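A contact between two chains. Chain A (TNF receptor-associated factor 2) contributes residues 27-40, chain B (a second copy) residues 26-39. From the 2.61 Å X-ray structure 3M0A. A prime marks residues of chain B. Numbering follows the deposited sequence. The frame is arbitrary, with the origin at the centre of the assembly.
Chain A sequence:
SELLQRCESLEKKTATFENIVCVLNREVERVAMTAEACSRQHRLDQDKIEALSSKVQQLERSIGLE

Chain A (27-40) EVERVAMTAEACSR
Chain B (26-39) REVERVAMTAEACS

Two copies of TNF receptor-associated factor 2 meet here through helices that run in the same general direction, their N-to-C axes 28° apart and 9.4 Å from each other at closest approach. Residues 27-40 of chain A are helical throughout, with phi averaging about -69° and psi about -36°, Cys38 (-88/-27) and Ala35 (-65/-59) departing noticeably; chain B enters already helical at Arg26′ and stays so to about Ala37′, and Ser39′ (-104/6) has left the helix. The register is nearly level. Val28 CA lies 6.6 Å from Val28′ CA, Ala32 CA 6.0 Å from Val31′ CA, Ala35 CA 5.7 Å from Ala35′ CA, and Ser39 CA 5.2 Å from Cys38′ CA, so the backbones draw closer toward the C-terminal end. Together the two stretches bury 424 Å².

Apolar packing dominates, and valine and alanine suit it: a beta-branched valine fills space close to its own backbone, while alanine lets the neighbouring helix come near. All four valines adopt the t rotamer. Val28 directs its CA-to-CB bond toward chain B and divides its methyls, CG2 lying 3.8 Å from Val28′ CG2 and CG1 3.9 Å from Val31′ CG2. One turn on, Val31 CG1 meets Val31′ CG1 at 3.6 Å. Val31′ thus sits among three residues of chain A, for Ala32 CB, whose bond points sideways, also approaches Val31′ CG2 at 4.3 Å. Farther along, Ala35 points toward chain B, and its CB comes within 3.5 Å of Thr34′ CG2. Threonine can serve here because it offers a methyl to the partner while its hydroxyl is used within its own helix.

Near the C-terminal end the cysteines lie where the backbones are closest in register. Cys38′, with chi1 of -163° (t), places SG 3.0 Å from Cys38 CB, a very tight approach, and 3.4 Å from Ala35 O. Cys38, also directed toward chain B by its CA-to-CB bond, is m (chi1 -60°), and its SG lies 4.4 Å from Cys38′ SG, so no disulfide joins them. Ser39, chi1 -83° (m), has its CA-to-CB bond sideways to chain B, and its OG lies 3.1 Å from Cys38′ SG. A small polar side chain suits this partly exposed position, although the geometry does not settle whether that pair is bonded.

No clear hydrogen bond crosses between the stretches, so the polar groups are best understood within each helix. Backbone bonds from residue i+4 to i hold the turns, as in Ala32 N to Val28 O at 2.8 Å and Cys38′ N to Thr34′ O at 2.8 Å. Both threonines return their hydroxyls to the backbone: Thr34 (p) donates OG1 to Val31 O at 3.0 Å, and Thr34′ (m) donates OG1 to Arg30′ O at 3.2 Å. Away from the interface, Arg30 and Glu27 form a salt bridge one turn apart, with Arg30 NH2 a very short 2.4 Å from Glu27 OE1 and a weak bond from Arg30 NE to Glu27 OE2 at 3.3 Å.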

# COMPACT_ATOMS: atom_id res chain seq x y z
N GLU A 27 2.29 5.95 -11.81
CA GLU A 27 2.09 4.56 -11.39
C GLU A 27 1.00 4.57 -10.36
O GLU A 27 0.23 3.63 -10.30
CB GLU A 27 3.36 3.99 -10.73
CG GLU A 27 4.29 3.24 -11.64
CD GLU A 27 3.53 2.19 -12.40
OE1 GLU A 27 3.18 1.13 -11.80
OE2 GLU A 27 3.25 2.44 -13.60
N VAL A 28 0.91 5.64 -9.58
CA VAL A 28 -0.12 5.76 -8.57
C VAL A 28 -1.50 5.86 -9.24
O VAL A 28 -2.47 5.25 -8.75
CB VAL A 28 0.16 6.93 -7.58
CG1 VAL A 28 -0.98 7.16 -6.62
CG2 VAL A 28 1.39 6.64 -6.77
N GLU A 29 -1.60 6.57 -10.38
CA GLU A 29 -2.91 6.72 -11.08
C GLU A 29 -3.30 5.43 -11.70
O GLU A 29 -4.46 5.07 -11.70
CB GLU A 29 -2.90 7.82 -12.15
CG GLU A 29 -2.78 9.19 -11.54
CD GLU A 29 -2.11 10.23 -12.42
OE1 GLU A 29 -0.86 10.25 -12.52
OE2 GLU A 29 -2.85 11.04 -12.99
N ARG A 30 -2.32 4.74 -12.26
CA ARG A 30 -2.63 3.47 -12.85
C ARG A 30 -3.19 2.57 -11.77
O ARG A 30 -4.24 2.00 -11.93
CB ARG A 30 -1.42 2.82 -13.47
CG ARG A 30 -1.75 1.48 -14.04
CD ARG A 30 -0.69 0.94 -14.95
NE ARG A 30 0.54 0.61 -14.21
CZ ARG A 30 0.69 -0.44 -13.39
NH1 ARG A 30 -0.36 -1.27 -13.19
NH2 ARG A 30 1.87 -0.65 -12.78
N VAL A 31 -2.49 2.46 -10.66
CA VAL A 31 -2.96 1.58 -9.61
C VAL A 31 -4.32 2.02 -9.06
O VAL A 31 -5.27 1.21 -9.07
CB VAL A 31 -1.97 1.46 -8.49
CG1 VAL A 31 -2.61 0.81 -7.31
CG2 VAL A 31 -0.76 0.65 -8.96
N ALA A 32 -4.47 3.27 -8.62
CA ALA A 32 -5.77 3.76 -8.15
C ALA A 32 -6.95 3.46 -9.10
O ALA A 32 -8.11 3.32 -8.65
CB ALA A 32 -5.70 5.22 -7.89
N MET A 33 -6.64 3.38 -10.40
CA MET A 33 -7.64 3.11 -11.42
C MET A 33 -8.06 1.64 -11.38
O MET A 33 -9.25 1.34 -11.63
CB MET A 33 -7.17 3.53 -12.83
N THR A 34 -7.13 0.74 -11.05
CA THR A 34 -7.47 -0.67 -10.85
C THR A 34 -8.14 -0.94 -9.45
O THR A 34 -8.93 -1.86 -9.31
CB THR A 34 -6.30 -1.65 -11.14
OG1 THR A 34 -5.37 -1.57 -10.08
CG2 THR A 34 -5.58 -1.35 -12.48
N ALA A 35 -7.85 -0.10 -8.44
CA ALA A 35 -8.50 -0.15 -7.10
C ALA A 35 -9.99 0.15 -7.10
O ALA A 35 -10.78 -0.67 -6.65
CB ALA A 35 -7.79 0.77 -6.11
N GLU A 36 -10.36 1.34 -7.58
CA GLU A 36 -11.77 1.67 -7.82
C GLU A 36 -12.51 0.63 -8.74
O GLU A 36 -13.74 0.50 -8.66
CB GLU A 36 -11.92 3.12 -8.34
N ALA A 37 -11.78 -0.12 -9.57
CA ALA A 37 -12.41 -1.13 -10.42
C ALA A 37 -12.83 -2.35 -9.59
O ALA A 37 -13.84 -2.98 -9.86
CB ALA A 37 -11.51 -1.54 -11.52
N CYS A 38 -12.06 -2.68 -8.58
CA CYS A 38 -12.38 -3.82 -7.78
C CYS A 38 -13.31 -3.47 -6.65
O CYS A 38 -14.04 -4.34 -6.17
CB CYS A 38 -11.10 -4.40 -7.24
SG CYS A 38 -10.06 -4.86 -8.53
N SER A 39 -13.27 -2.21 -6.20
CA SER A 39 -14.07 -1.79 -5.04
C SER A 39 -15.53 -1.64 -5.42
O SER A 39 -16.41 -1.87 -4.60
CB SER A 39 -13.55 -0.49 -4.45
OG SER A 39 -12.46 -0.72 -3.58
N ARG A 40 -15.75 -1.25 -6.69
CA ARG A 40 -17.06 -1.22 -7.35
C ARG A 40 -17.51 -2.64 -7.68
O ARG A 40 -18.70 -2.89 -7.93
CB ARG A 40 -16.98 -0.42 -8.65
N ARG B 26 1.37 10.37 1.03
CA ARG B 26 -0.10 10.24 1.29
C ARG B 26 -0.85 9.44 0.19
O ARG B 26 -1.58 8.47 0.45
CB ARG B 26 -0.77 11.63 1.50
CG ARG B 26 -0.12 12.55 2.62
CD ARG B 26 -0.94 13.86 3.05
NE ARG B 26 -0.09 14.82 3.80
CZ ARG B 26 0.32 16.01 3.34
NH1 ARG B 26 -0.07 16.42 2.13
NH2 ARG B 26 1.12 16.80 4.07
N GLU B 27 -0.62 9.84 -1.04
CA GLU B 27 -1.35 9.28 -2.11
C GLU B 27 -1.00 7.82 -2.25
O GLU B 27 -1.89 6.96 -2.47
CB GLU B 27 -1.00 10.04 -3.36
CG GLU B 27 -1.58 11.46 -3.35
CD GLU B 27 -1.20 12.26 -4.60
OE1 GLU B 27 -0.12 11.93 -5.20
OE2 GLU B 27 -1.99 13.21 -4.95
N VAL B 28 0.27 7.52 -2.10
CA VAL B 28 0.64 6.13 -2.04
C VAL B 28 0.01 5.48 -0.82
O VAL B 28 -0.48 4.35 -0.95
CB VAL B 28 2.15 5.89 -2.03
CG1 VAL B 28 2.43 4.39 -2.00
CG2 VAL B 28 2.82 6.58 -3.24
N GLU B 29 -0.06 6.15 0.33
CA GLU B 29 -0.66 5.46 1.50
C GLU B 29 -2.12 5.26 1.23
O GLU B 29 -2.64 4.16 1.48
CB GLU B 29 -0.54 6.25 2.78
CG GLU B 29 -0.48 5.37 3.98
CD GLU B 29 -0.59 6.12 5.33
OE1 GLU B 29 -0.18 7.34 5.47
OE2 GLU B 29 -1.10 5.47 6.29
N ARG B 30 -2.80 6.32 0.74
CA ARG B 30 -4.24 6.24 0.42
C ARG B 30 -4.44 5.05 -0.47
O ARG B 30 -5.28 4.18 -0.22
CB ARG B 30 -4.75 7.51 -0.31
N VAL B 31 -3.66 4.95 -1.52
CA VAL B 31 -3.97 3.85 -2.39
C VAL B 31 -3.75 2.50 -1.72
O VAL B 31 -4.41 1.52 -2.02
CB VAL B 31 -3.22 3.97 -3.69
CG1 VAL B 31 -3.81 3.00 -4.65
CG2 VAL B 31 -3.45 5.39 -4.25
N ALA B 32 -2.82 2.42 -0.79
CA ALA B 32 -2.50 1.09 -0.30
C ALA B 32 -3.56 0.68 0.66
O ALA B 32 -3.76 -0.49 0.91
CB ALA B 32 -1.15 1.05 0.37
N MET B 33 -4.27 1.64 1.22
CA MET B 33 -5.35 1.30 2.11
C MET B 33 -6.59 0.90 1.37
O MET B 33 -7.25 -0.05 1.79
CB MET B 33 -5.65 2.45 3.03
CG MET B 33 -4.69 2.41 4.16
SD MET B 33 -5.14 3.69 5.35
CE MET B 33 -6.11 2.66 6.52
N THR B 34 -6.92 1.65 0.33
CA THR B 34 -7.94 1.29 -0.61
C THR B 34 -7.76 -0.11 -1.11
O THR B 34 -8.72 -0.86 -1.12
CB THR B 34 -7.80 2.13 -1.80
OG1 THR B 34 -8.16 3.45 -1.43
CG2 THR B 34 -8.71 1.70 -2.83
N ALA B 35 -6.54 -0.48 -1.51
CA ALA B 35 -6.31 -1.81 -2.05
C ALA B 35 -6.42 -2.94 -1.03
O ALA B 35 -6.70 -4.08 -1.38
CB ALA B 35 -4.95 -1.86 -2.69
N GLU B 36 -6.16 -2.65 0.24
CA GLU B 36 -6.26 -3.68 1.26
C GLU B 36 -7.68 -3.78 1.84
O GLU B 36 -8.09 -4.86 2.27
CB GLU B 36 -5.20 -3.49 2.35
CG GLU B 36 -5.27 -4.49 3.55
CD GLU B 36 -5.11 -6.03 3.20
OE1 GLU B 36 -5.09 -6.85 4.17
OE2 GLU B 36 -4.99 -6.43 2.00
N ALA B 37 -8.43 -2.67 1.85
CA ALA B 37 -9.88 -2.74 2.07
C ALA B 37 -10.49 -3.55 0.94
O ALA B 37 -11.15 -4.54 1.20
CB ALA B 37 -10.53 -1.33 2.14
N CYS B 38 -10.23 -3.13 -0.30
CA CYS B 38 -10.77 -3.75 -1.54
C CYS B 38 -10.55 -5.25 -1.66
O CYS B 38 -11.25 -5.92 -2.39
CB CYS B 38 -10.10 -3.07 -2.76
SG CYS B 38 -10.86 -3.23 -4.47
N SER B 39 -9.54 -5.76 -0.95
CA SER B 39 -9.10 -7.16 -1.05
C SER B 39 -9.60 -7.91 0.18
O SER B 39 -9.25 -9.05 0.41
CB SER B 39 -7.56 -7.26 -1.12
OG SER B 39 -7.12 -8.14 -2.14